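Local coordinates for suppressor of fused family protein (Neisseria gonorrhoeae, PDB 3K5J) that is of unknown function but resembles the N-terminal domain of human Suppressor of fused and may, by that likeness, take part in protein binding, at residues A[106-109]-A[113-116]; A[166-169]-A[174-177]; A[99-104]-A[146-151]. All coordinates share one frame; numbering follows the deposited sequence. Where two conformers were deposited one is given.

Contact 1 (A[106-109]-A[113-116]); sequences RPWV and SFRH. With SO4 (sulfate ion), chain E.
Trp108 and Phe114 extend alongside each other, the pyrrole edge of the indole next to the phenyl rim. The planes of the Trp108 five-membered ring and the Phe114 ring are nearly parallel (8°) but stepped, their centroids 6.0 Å apart, so neither ring lies over the other's face. Trp108 CD1 meets Phe114 CB and Trp108 NE1 meets Phe114 CD2, each at 3.8 Å. With its CG between the backbone N and the carbonyl carbon (chi1 71°), the indole brings this pyrrole edge towards Phe114, and the Phe114 carbonyl oxygen sits near the indole plane. That same oxygen accepts the hydrogen bond crossing the loop, Trp108 N to Phe114 O, 2.9 Å. Pro107 CA adds a CA-H...O contact to Phe114 O at 3.3 Å, and Arg115 CA makes another to Arg106 O at 3.5 Å. Arg115 runs alongside Pro107; a bend at chi3 (72°) lays one guanidinium face over Arg106 CA, while Arg115 NH1 meets Pro107 CD at 3.6 Å. The Arg106 guanidinium forms a salt bridge with Glu80 of helix 77-91. Both segments belong to the connection between strands 101-103 and 116-120, an antiparallel pair. Trp108 packs on Pro142 of strand 135-143, Val109 against helix 77-91, and Arg115 against Gln145 at the start of helix 145-150.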
ATOM      1  N   ARG A 106      -4.939   9.715   9.627  1.00 15.69           N
ATOM      2  CA  ARG A 106      -3.768  10.396  10.102  1.00 14.91           C
ATOM      3  C   ARG A 106      -2.799  10.485   8.919  1.00 15.10           C
ATOM      4  O   ARG A 106      -3.004   9.817   7.913  1.00 14.46           O
ATOM      5  CB  ARG A 106      -3.133   9.628  11.256  1.00 16.81           C
ATOM      6  CG  ARG A 106      -2.535   8.329  10.876  1.00 17.54           C
ATOM      7  CD  ARG A 106      -1.969   7.672  12.118  1.00 21.97           C
ATOM      8  NE  ARG A 106      -1.173   6.509  11.773  1.00 19.17           N
ATOM      9  CZ  ARG A 106      -0.704   5.639  12.643  1.00 21.77           C
ATOM     10  NH1 ARG A 106      -1.035   5.769  13.966  1.00 23.94           N
ATOM     11  NH2 ARG A 106       0.042   4.623  12.164  1.00 24.32           N
ATOM     12  N   PRO A 107      -1.731  11.291   9.029  1.00 15.66           N
ATOM     13  CA  PRO A 107      -0.745  11.306   7.969  1.00 15.86           C
ATOM     14  C   PRO A 107      -0.101   9.946   7.764  1.00 14.39           C
ATOM     15  O   PRO A 107       0.173   9.225   8.733  1.00 15.15           O
ATOM     16  CB  PRO A 107       0.263  12.328   8.443  1.00 19.99           C
ATOM     17  CG  PRO A 107      -0.541  13.220   9.347  1.00 21.23           C
ATOM     18  CD  PRO A 107      -1.435  12.289  10.073  1.00 18.34           C
ATOM     19  N   TRP A 108       0.218   9.618   6.521  1.00 13.51           N
ATOM     20  CA  TRP A 108       0.784   8.279   6.250  1.00 12.52           C
ATOM     21  C   TRP A 108       2.115   8.064   6.970  1.00 13.79           C
ATOM     22  O   TRP A 108       2.408   6.961   7.390  1.00 16.78           O
ATOM     23  CB  TRP A 108       0.909   8.022   4.744  1.00 13.15           C
ATOM     24  CG  TRP A 108       1.938   8.779   3.999  1.00 12.68           C
ATOM     25  CD1 TRP A 108       2.025  10.144   3.838  1.00 13.24           C
ATOM     26  CD2 TRP A 108       3.028   8.223   3.229  1.00 12.84           C
ATOM     27  NE1 TRP A 108       3.093  10.455   3.029  1.00 13.65           N
ATOM     28  CE2 TRP A 108       3.720   9.299   2.637  1.00 12.57           C
ATOM     29  CE3 TRP A 108       3.467   6.914   2.958  1.00 11.78           C
ATOM     30  CZ2 TRP A 108       4.852   9.096   1.828  1.00 12.42           C
ATOM     31  CZ3 TRP A 108       4.546   6.719   2.149  1.00 12.77           C
ATOM     32  CH2 TRP A 108       5.269   7.801   1.621  1.00 14.25           C
ATOM     33  N   VAL A 109       2.925   9.136   7.028  1.00 12.86           N
ATOM     34  CA  VAL A 109       4.065   9.227   7.932  1.00 14.96           C
ATOM     35  C   VAL A 109       3.940  10.601   8.637  1.00 14.96           C
ATOM     36  O   VAL A 109       3.434  11.576   8.044  1.00 17.46           O
ATOM     37  CB  VAL A 109       5.402   9.043   7.236  1.00 15.50           C
ATOM     38  CG1 VAL A 109       5.526   7.672   6.587  1.00 16.72           C
ATOM     39  CG2 VAL A 109       5.668  10.093   6.180  1.00 17.04           C
ATOM     40  N   SER A 113       1.654  15.758   5.175  1.00 14.26           N
ATOM     41  CA  SER A 113       0.264  16.169   5.263  1.00 14.94           C
ATOM     42  C   SER A 113      -0.682  15.180   4.553  1.00 15.04           C
ATOM     43  O   SER A 113      -1.912  15.368   4.576  1.00 15.58           O
ATOM     44  CB  SER A 113       0.046  17.557   4.614  1.00 16.03           C
ATOM     45  OG  SER A 113       0.171  17.500   3.206  1.00 15.77           O
ATOM     46  N   PHE A 114      -0.135  14.150   3.890  1.00 13.16           N
ATOM     47  CA  PHE A 114      -0.983  13.267   3.069  1.00 12.44           C
ATOM     48  C   PHE A 114      -1.633  12.223   3.983  1.00 13.70           C
ATOM     49  O   PHE A 114      -0.920  11.501   4.695  1.00 14.91           O
ATOM     50  CB  PHE A 114      -0.197  12.623   1.936  1.00 13.41           C
ATOM     51  CG  PHE A 114       0.692  13.562   1.174  1.00 13.20           C
ATOM     52  CD1 PHE A 114       0.395  14.927   1.036  1.00 12.90           C
ATOM     53  CD2 PHE A 114       1.809  13.090   0.542  1.00 14.55           C
ATOM     54  CE1 PHE A 114       1.262  15.769   0.349  1.00 14.82           C
ATOM     55  CE2 PHE A 114       2.642  13.941  -0.182  1.00 14.67           C
ATOM     56  CZ  PHE A 114       2.356  15.283  -0.256  1.00 14.33           C
ATOM     57  N   ARG A 115      -2.961  12.176   3.962  1.00 12.68           N
ATOM     58  CA  ARG A 115      -3.763  11.336   4.853  1.00 13.51           C
ATOM     59  C   ARG A 115      -4.601  10.309   4.107  1.00 12.47           C
ATOM     60  O   ARG A 115      -5.441   9.653   4.721  1.00 13.65           O
ATOM     61  CB  ARG A 115      -4.744  12.228   5.626  1.00 17.18           C
ATOM     62  CG  ARG A 115      -4.110  13.382   6.360  1.00 21.36           C
ATOM     63  CD  ARG A 115      -5.214  14.316   6.929  1.00 20.07           C
ATOM     64  NE  ARG A 115      -5.914  13.701   8.053  1.00 24.39           N
ATOM     65  CZ  ARG A 115      -5.473  13.696   9.304  1.00 20.92           C
ATOM     66  NH1 ARG A 115      -4.386  14.361   9.658  1.00 25.40           N
ATOM     67  NH2 ARG A 115      -6.189  13.097  10.213  1.00 24.82           N
ATOM     68  N   HIS A 116      -4.398  10.185   2.796  1.00 12.32           N
ATOM     69  CA  HIS A 116      -5.130   9.239   1.971  1.00 12.53           C
ATOM     70  C   HIS A 116      -4.186   8.490   1.055  1.00 13.26           C
ATOM     71  O   HIS A 116      -3.211   9.053   0.579  1.00 12.80           O
ATOM     72  CB  HIS A 116      -6.170   9.949   1.082  1.00 14.65           C
ATOM     73  CG  HIS A 116      -7.189  10.730   1.835  1.00 15.28           C
ATOM     74  ND1 HIS A 116      -6.932  12.015   2.251  1.00 16.55           N
ATOM     75  CD2 HIS A 116      -8.456  10.427   2.236  1.00 16.76           C
ATOM     76  CE1 HIS A 116      -8.006  12.475   2.880  1.00 18.16           C
ATOM     77  NE2 HIS A 116      -8.943  11.538   2.883  1.00 19.41           N
TER
HETATM   78  S   SO4 E 186     -13.086  10.086   3.231  1.00 27.00           S
HETATM   79  O1  SO4 E 186     -13.460  11.487   3.498  1.00 35.99           O
HETATM   80  O2  SO4 E 186     -14.159   9.571   2.397  1.00 35.14           O
HETATM   81  O3  SO4 E 186     -11.781  10.094   2.496  1.00 25.72           O
HETATM   82  O4  SO4 E 186     -13.077   9.337   4.502  1.00 30.09           O

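Contact 2 (A[166-169]-A[174-177]). With SO4 (sulfate ion), chain D.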
ATOM      1  N   ALA A 166       2.872  15.235 -14.219  1.00 33.50           N
ATOM      2  CA  ALA A 166       3.756  15.884 -13.234  1.00 30.90           C
ATOM      3  C   ALA A 166       5.005  15.031 -12.967  1.00 30.19           C
ATOM      4  O   ALA A 166       6.057  15.557 -12.581  1.00 33.77           O
ATOM      5  CB  ALA A 166       2.963  16.147 -11.921  1.00 28.34           C
ATOM      6  N   GLY A 167       4.916  13.719 -13.208  1.00 29.46           N
ATOM      7  CA  GLY A 167       5.982  12.779 -12.856  1.00 29.28           C
ATOM      8  C   GLY A 167       6.125  12.676 -11.346  1.00 28.66           C
ATOM      9  O   GLY A 167       7.242  12.793 -10.816  1.00 28.67           O
ATOM     10  N   ILE A 168       5.008  12.475 -10.649  1.00 21.90           N
ATOM     11  CA  ILE A 168       5.009  12.638  -9.201  1.00 18.88           C
ATOM     12  C   ILE A 168       6.098  11.839  -8.485  1.00 17.79           C
ATOM     13  O   ILE A 168       6.363  10.638  -8.782  1.00 22.07           O
ATOM     14  CB  ILE A 168       3.675  12.397  -8.559  1.00 16.68           C
ATOM     15  CG1 ILE A 168       3.188  10.976  -8.830  1.00 18.89           C
ATOM     16  CG2 ILE A 168       2.643  13.486  -9.011  1.00 19.41           C
ATOM     17  CD1 ILE A 168       2.030  10.584  -7.926  1.00 17.78           C
ATOM     18  N   ASP A 169       6.720  12.492  -7.527  1.00 17.29           N
ATOM     19  CA  ASP A 169       7.682  11.797  -6.664  1.00 17.14           C
ATOM     20  C   ASP A 169       6.929  11.331  -5.450  1.00 15.74           C
ATOM     21  O   ASP A 169       6.774  12.040  -4.473  1.00 15.45           O
ATOM     22  CB  ASP A 169       8.830  12.680  -6.275  1.00 17.73           C
ATOM     23  CG  ASP A 169       9.866  11.961  -5.422  1.00 18.59           C
ATOM     24  OD1 ASP A 169       9.709  10.753  -5.109  1.00 18.96           O
ATOM     25  OD2 ASP A 169      10.860  12.599  -5.099  1.00 22.35           O
ATOM     26  N   ASN A 174       6.441  15.799   0.992  1.00 15.62           N
ATOM     27  CA  ASN A 174       5.965  17.169   0.761  1.00 15.80           C
ATOM     28  C   ASN A 174       5.868  17.481  -0.739  1.00 15.10           C
ATOM     29  O   ASN A 174       5.976  18.649  -1.140  1.00 16.59           O
ATOM     30  CB  ASN A 174       6.880  18.195   1.471  1.00 15.94           C
ATOM     31  CG  ASN A 174       6.320  19.623   1.418  1.00 16.09           C
ATOM     32  OD1 ASN A 174       5.145  19.817   1.711  1.00 16.28           O
ATOM     33  ND2 ASN A 174       7.178  20.620   1.092  1.00 17.44           N
ATOM     34  N   ARG A 175       5.648  16.493  -1.610  1.00 14.13           N
ATOM     35  CA  ARG A 175       5.522  16.819  -3.020  1.00 14.35           C
ATOM     36  C   ARG A 175       4.378  17.802  -3.243  1.00 14.62           C
ATOM     37  O   ARG A 175       3.397  17.795  -2.505  1.00 14.53           O
ATOM     38  CB  ARG A 175       5.322  15.594  -3.896  1.00 14.53           C
ATOM     39  CG  ARG A 175       4.019  14.862  -3.735  1.00 14.02           C
ATOM     40  CD  ARG A 175       3.786  13.898  -4.915  1.00 13.93           C
ATOM     41  NE  ARG A 175       2.568  13.130  -4.765  1.00 12.82           N
ATOM     42  CZ  ARG A 175       1.341  13.538  -5.108  1.00 12.59           C
ATOM     43  NH1 ARG A 175       1.115  14.745  -5.663  1.00 14.60           N
ATOM     44  NH2 ARG A 175       0.315  12.727  -4.902  1.00 14.43           N
ATOM     45  N   ALA A 176       4.474  18.595  -4.303  1.00 15.31           N
ATOM     46  CA  ALA A 176       3.392  19.487  -4.660  1.00 15.28           C
ATOM     47  C   ALA A 176       2.163  18.716  -5.093  1.00 14.29           C
ATOM     48  O   ALA A 176       2.244  17.645  -5.734  1.00 14.54           O
ATOM     49  CB  ALA A 176       3.815  20.420  -5.774  1.00 16.50           C
ATOM     50  N   SER A 177       1.009  19.264  -4.788  1.00 14.13           N
ATOM     51  CA  SER A 177      -0.229  18.775  -5.409  0.50 14.45           C
ATOM     52  C   SER A 177      -0.207  18.956  -6.907  1.00 15.00           C
ATOM     53  O   SER A 177       0.410  19.898  -7.420  1.00 16.73           O
ATOM     54  CB  SER A 177      -1.450  19.504  -4.892  0.50 14.48           C
ATOM     55  OG  SER A 177      -1.766  19.066  -3.603  0.50 15.15           O
TER
HETATM   56  S   SO4 D 185      -2.279  20.476  -0.514  1.00 18.56           S
HETATM   57  O1  SO4 D 185      -2.855  21.796  -0.435  1.00 18.47           O
HETATM   58  O2  SO4 D 185      -3.270  19.514  -0.831  1.00 21.27           O
HETATM   59  O3  SO4 D 185      -1.298  20.567  -1.628  1.00 23.57           O
HETATM   60  O4  SO4 D 185      -1.542  20.133   0.726  1.00 17.19           O
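Arg175 and Ile168 bring together the two arms of the irregular loop that follows helix 156-166, in the Sufu-like fold. Gly167, with positive phi, is the first residue to leave the helical conformation, and the chain then turns so that Ile168 faces Arg175. The apolar part of the contact is the isoleucine against the arginine: the two side chains cross obliquely, with Ile168 CG2 over one guanidinium face and 3.9 Å from Arg175 NH1. Ile168 CB lies beside the aliphatic part of the chain, 3.9 Å from Arg175 CD. Arg175 is extended from CG to NE, which lays the guanidinium along Ile168, with Ile168 CD1 near NH2. Asp169 contributes its backbone, its O coming within 3.5 Å of Arg175 CD near the guanidinium plane.

Polar bonds fix the flat group from other directions. Arg175 NH2 forms a salt bridge with Glu147, whose carboxylate probably balances the charge of the buried arginine, while Pro142 O takes a further N-H from NH2. Asp169 OD1 bonds to Leu171 N within the loop. In one of its two conformers Ser177 OG approaches a sulfate, a short contact to be read with caution. Arg175 NH1 bonds to Ala176 O at 3.1 Å, this acceptor lying 17° out of the guanidinium plane.

Contact 3 (A[99-104]-A[146-151]). With SO4 (sulfate ion), chain E; SO4 (sulfate ion), chain D.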
ATOM      1  N   GLY A  99      -8.930   1.928  -7.624  1.00 16.51           N
ATOM      2  CA  GLY A  99      -9.527   3.226  -7.869  1.00 19.27           C
ATOM      3  C   GLY A  99     -10.232   3.823  -6.681  1.00 18.39           C
ATOM      4  O   GLY A  99     -10.680   4.959  -6.750  1.00 21.46           O
ATOM      5  N   LYS A 100     -10.327   3.087  -5.579  1.00 15.63           N
ATOM      6  CA  LYS A 100     -10.881   3.673  -4.363  1.00 14.91           C
ATOM      7  C   LYS A 100      -9.768   4.413  -3.611  1.00 14.88           C
ATOM      8  O   LYS A 100      -8.595   4.062  -3.684  1.00 15.84           O
ATOM      9  CB  LYS A 100     -11.528   2.616  -3.473  1.00 15.65           C
ATOM     10  CG  LYS A 100     -12.716   1.847  -4.046  1.00 17.78           C
ATOM     11  CD  LYS A 100     -13.884   2.805  -4.258  1.00 21.32           C
ATOM     12  CE  LYS A 100     -15.113   2.038  -4.584  1.00 27.28           C
ATOM     13  NZ  LYS A 100     -16.296   3.009  -4.748  1.00 33.64           N
ATOM     14  N   THR A 101     -10.180   5.416  -2.853  1.00 15.14           N
ATOM     15  CA  THR A 101      -9.303   6.061  -1.893  1.00 16.01           C
ATOM     16  C   THR A 101      -9.525   5.494  -0.508  1.00 15.80           C
ATOM     17  O   THR A 101     -10.631   5.037  -0.158  1.00 17.95           O
ATOM     18  CB  THR A 101      -9.459   7.575  -1.842  1.00 17.10           C
ATOM     19  OG1 THR A 101     -10.801   7.933  -1.503  1.00 21.07           O
ATOM     20  CG2 THR A 101      -9.081   8.226  -3.148  1.00 19.00           C
ATOM     21  N   VAL A 102      -8.442   5.525   0.259  1.00 13.93           N
ATOM     22  CA  VAL A 102      -8.393   5.036   1.616  1.00 15.07           C
ATOM     23  C   VAL A 102      -8.038   6.193   2.532  1.00 15.15           C
ATOM     24  O   VAL A 102      -6.993   6.795   2.360  1.00 15.58           O
ATOM     25  CB  VAL A 102      -7.312   3.933   1.798  1.00 18.06           C
ATOM     26  CG1 VAL A 102      -7.226   3.551   3.275  1.00 19.18           C
ATOM     27  CG2 VAL A 102      -7.585   2.766   0.911  1.00 20.80           C
ATOM     28  N   ASN A 103      -8.907   6.526   3.485  1.00 15.69           N
ATOM     29  CA  ASN A 103      -8.611   7.516   4.504  1.00 15.44           C
ATOM     30  C   ASN A 103      -7.834   6.825   5.603  1.00 14.99           C
ATOM     31  O   ASN A 103      -8.360   5.943   6.284  1.00 18.22           O
ATOM     32  CB  ASN A 103      -9.920   8.157   5.040  1.00 16.38           C
ATOM     33  CG  ASN A 103      -9.669   9.351   5.941  1.00 18.09           C
ATOM     34  OD1 ASN A 103      -8.557   9.543   6.510  1.00 19.20           O
ATOM     35  ND2 ASN A 103     -10.729  10.192   6.087  1.00 23.21           N
ATOM     36  N   ILE A 104      -6.577   7.217   5.792  1.00 14.40           N
ATOM     37  CA  ILE A 104      -5.700   6.626   6.791  1.00 14.55           C
ATOM     38  C   ILE A 104      -6.064   7.063   8.199  1.00 14.51           C
ATOM     39  O   ILE A 104      -5.698   6.391   9.176  1.00 16.28           O
ATOM     40  CB  ILE A 104      -4.207   7.015   6.461  1.00 14.71           C
ATOM     41  CG1 ILE A 104      -3.895   6.650   5.010  1.00 13.59           C
ATOM     42  CG2 ILE A 104      -3.202   6.421   7.437  1.00 16.34           C
ATOM     43  CD1 ILE A 104      -2.543   7.237   4.518  1.00 13.66           C
ATOM     44  N   THR A 146      -5.929  17.918  -1.238  1.00 16.98           N
ATOM     45  CA  THR A 146      -6.651  18.531  -2.337  1.00 17.45           C
ATOM     46  C   THR A 146      -6.874  17.584  -3.520  1.00 16.72           C
ATOM     47  O   THR A 146      -7.913  17.659  -4.172  1.00 17.96           O
ATOM     48  CB  THR A 146      -6.043  19.860  -2.736  1.00 18.83           C
ATOM     49  OG1 THR A 146      -4.670  19.749  -3.153  1.00 20.60           O
ATOM     50  CG2 THR A 146      -6.129  20.834  -1.590  1.00 21.30           C
ATOM     51  N   GLU A 147      -5.932  16.674  -3.766  1.00 15.69           N
ATOM     52  CA  GLU A 147      -6.161  15.585  -4.712  1.00 15.29           C
ATOM     53  C   GLU A 147      -7.320  14.689  -4.304  1.00 15.75           C
ATOM     54  O   GLU A 147      -8.108  14.280  -5.163  1.00 16.30           O
ATOM     55  CB  GLU A 147      -4.866  14.786  -4.954  1.00 14.42           C
ATOM     56  CG  GLU A 147      -3.808  15.573  -5.721  1.00 14.41           C
ATOM     57  CD  GLU A 147      -2.425  14.986  -5.670  1.00 14.79           C
ATOM     58  OE1 GLU A 147      -2.211  14.006  -4.918  1.00 14.05           O
ATOM     59  OE2 GLU A 147      -1.547  15.528  -6.399  1.00 15.00           O
ATOM     60  N   ARG A 148      -7.421  14.356  -3.033  1.00 15.62           N
ATOM     61  CA  ARG A 148      -8.541  13.561  -2.548  0.50 17.46           C
ATOM     62  C   ARG A 148      -9.853  14.273  -2.843  1.00 19.23           C
ATOM     63  O   ARG A 148     -10.817  13.676  -3.330  1.00 19.85           O
ATOM     64  CB  ARG A 148      -8.411  13.291  -1.052  0.50 18.10           C
ATOM     65  CG  ARG A 148      -9.686  12.826  -0.355  0.50 19.72           C
ATOM     66  CD  ARG A 148     -10.170  11.480  -0.870  0.50 21.18           C
ATOM     67  NE  ARG A 148     -11.426  11.127  -0.214  0.50 21.69           N
ATOM     68  CZ  ARG A 148     -12.617  11.261  -0.773  0.50 25.29           C
ATOM     69  NH1 ARG A 148     -12.701  11.719  -2.010  0.50 27.70           N
ATOM     70  NH2 ARG A 148     -13.721  10.931  -0.092  0.50 25.99           N
ATOM     71  N   LEU A 149      -9.887  15.564  -2.517  1.00 18.91           N
ATOM     72  CA  LEU A 149     -11.117  16.349  -2.762  1.00 20.83           C
ATOM     73  C   LEU A 149     -11.483  16.374  -4.244  1.00 22.94           C
ATOM     74  O   LEU A 149     -12.682  16.244  -4.617  1.00 23.59           O
ATOM     75  CB  LEU A 149     -10.969  17.768  -2.198  1.00 22.45           C
ATOM     76  CG  LEU A 149     -12.201  18.653  -2.438  1.00 26.03           C
ATOM     77  CD1 LEU A 149     -13.403  18.107  -1.699  1.00 31.43           C
ATOM     78  CD2 LEU A 149     -11.868  20.077  -2.009  1.00 29.72           C
ATOM     79  N   PHE A 150     -10.497  16.554  -5.104  1.00 19.41           N
ATOM     80  CA  PHE A 150     -10.659  16.523  -6.534  1.00 21.16           C
ATOM     81  C   PHE A 150     -11.417  15.287  -6.982  1.00 23.25           C
ATOM     82  O   PHE A 150     -12.212  15.379  -7.874  1.00 23.54           O
ATOM     83  CB  PHE A 150      -9.263  16.646  -7.191  1.00 21.24           C
ATOM     84  CG  PHE A 150      -9.222  16.548  -8.677  1.00 19.74           C
ATOM     85  CD1 PHE A 150      -9.009  15.349  -9.283  1.00 20.85           C
ATOM     86  CD2 PHE A 150      -9.263  17.676  -9.468  1.00 20.68           C
ATOM     87  CE1 PHE A 150      -8.926  15.244 -10.634  1.00 21.43           C
ATOM     88  CE2 PHE A 150      -9.180  17.559 -10.816  1.00 22.16           C
ATOM     89  CZ  PHE A 150      -8.997  16.342 -11.387  1.00 23.59           C
ATOM     90  N   LEU A 151     -11.204  14.148  -6.345  1.00 22.62           N
ATOM     91  CA  LEU A 151     -11.827  12.890  -6.758  1.00 23.22           C
ATOM     92  C   LEU A 151     -13.320  12.815  -6.479  1.00 28.13           C
ATOM     93  O   LEU A 151     -14.016  11.940  -7.003  1.00 30.02           O
ATOM     94  CB  LEU A 151     -11.080  11.700  -6.139  1.00 22.77           C
ATOM     95  CG  LEU A 151      -9.698  11.412  -6.730  1.00 21.04           C
ATOM     96  CD1 LEU A 151      -8.963  10.370  -5.900  1.00 21.67           C
ATOM     97  CD2 LEU A 151      -9.828  10.950  -8.194  1.00 20.08           C
TER
HETATM   98  S   SO4 E 186     -13.086  10.086   3.231  1.00 27.00           S
HETATM   99  O1  SO4 E 186     -13.460  11.487   3.498  1.00 35.99           O
HETATM  100  O2  SO4 E 186     -14.159   9.571   2.397  1.00 35.14           O
HETATM  101  O3  SO4 E 186     -11.781  10.094   2.496  1.00 25.72           O
HETATM  102  O4  SO4 E 186     -13.077   9.337   4.502  1.00 30.09           O
HETATM  103  S   SO4 D 185      -2.279  20.476  -0.514  1.00 18.56           S
HETATM  104  O1  SO4 D 185      -2.855  21.796  -0.435  1.00 18.47           O
HETATM  105  O2  SO4 D 185      -3.270  19.514  -0.831  1.00 21.27           O
HETATM  106  O3  SO4 D 185      -1.298  20.567  -1.628  1.00 23.57           O
HETATM  107  O4  SO4 D 185      -1.542  20.133   0.726  1.00 17.19           O
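Thr101 meets Arg148 and Leu151 with its two branches. In the conformer described, one of two for Arg148, the hydroxyl lies over one face of the guanidinium, Thr101 OG1 3.5 Å from Arg148 NE, and the threonine side chain stands roughly perpendicular to the arginine. Thr101 CG2 and Leu151 CD1 are 3.5 Å apart, tighter than usual for two carbons. With chi1 at 59° the hydroxyl is turned to the arginine and the methyl to the leucine.

A sulfate, probably from the crystallisation liquor, bridges the segments at the edge of the guanidinium. Arg148 NE donates to its O3 at 2.9 Å, with a nearly straight N-H...O angle of 166°, and Arg148 NH2 to O2, also at 2.9 Å. From the strand side Asn103 ND2 donates to O4 at 3.0 Å. The bend at chi2 (64°) in Arg148 swings its end towards the strand, and NH1 is hydrogen-bonded to Asn152 OD1. A second sulfate takes bonds from both Thr146 N and Thr146 OG1, the latter to O2 at 2.7 Å.

Strand 101-103 pairs antiparallel with strand 116-120. Thr101, Arg148 and Leu151 all touch Ile143 of strand 135-143, and Leu151 also packs on helix 156-166, so Leu151 sits where strands 135-143 and 101-103 meet that helix.

In the fold
Along the chain, contact 1 is nested inside the loop closed by contact 3, and contact 2 follows both. Centres of contacts 1 and 3 are about 11 Å apart, and contact 2 lies about 15 Å from each. Just beyond the paired ends of strands 101-103 and 116-120, Arg115 O and Ile104 N probably hydrogen-bond, joining contacts 1 and 3; the sulfate held by Arg148 and Asn103 also takes a weak bond from His116. The Glu147 salt bridge ties contact 2 to contact 3, and a sulfate, probably from the crystallisation liquor, lies where they meet; Phe114 packs on Arg175 O to join contacts 1 and 2. Together they connect one part of the mixed sheet to helix 145-150 and the C-terminal loop.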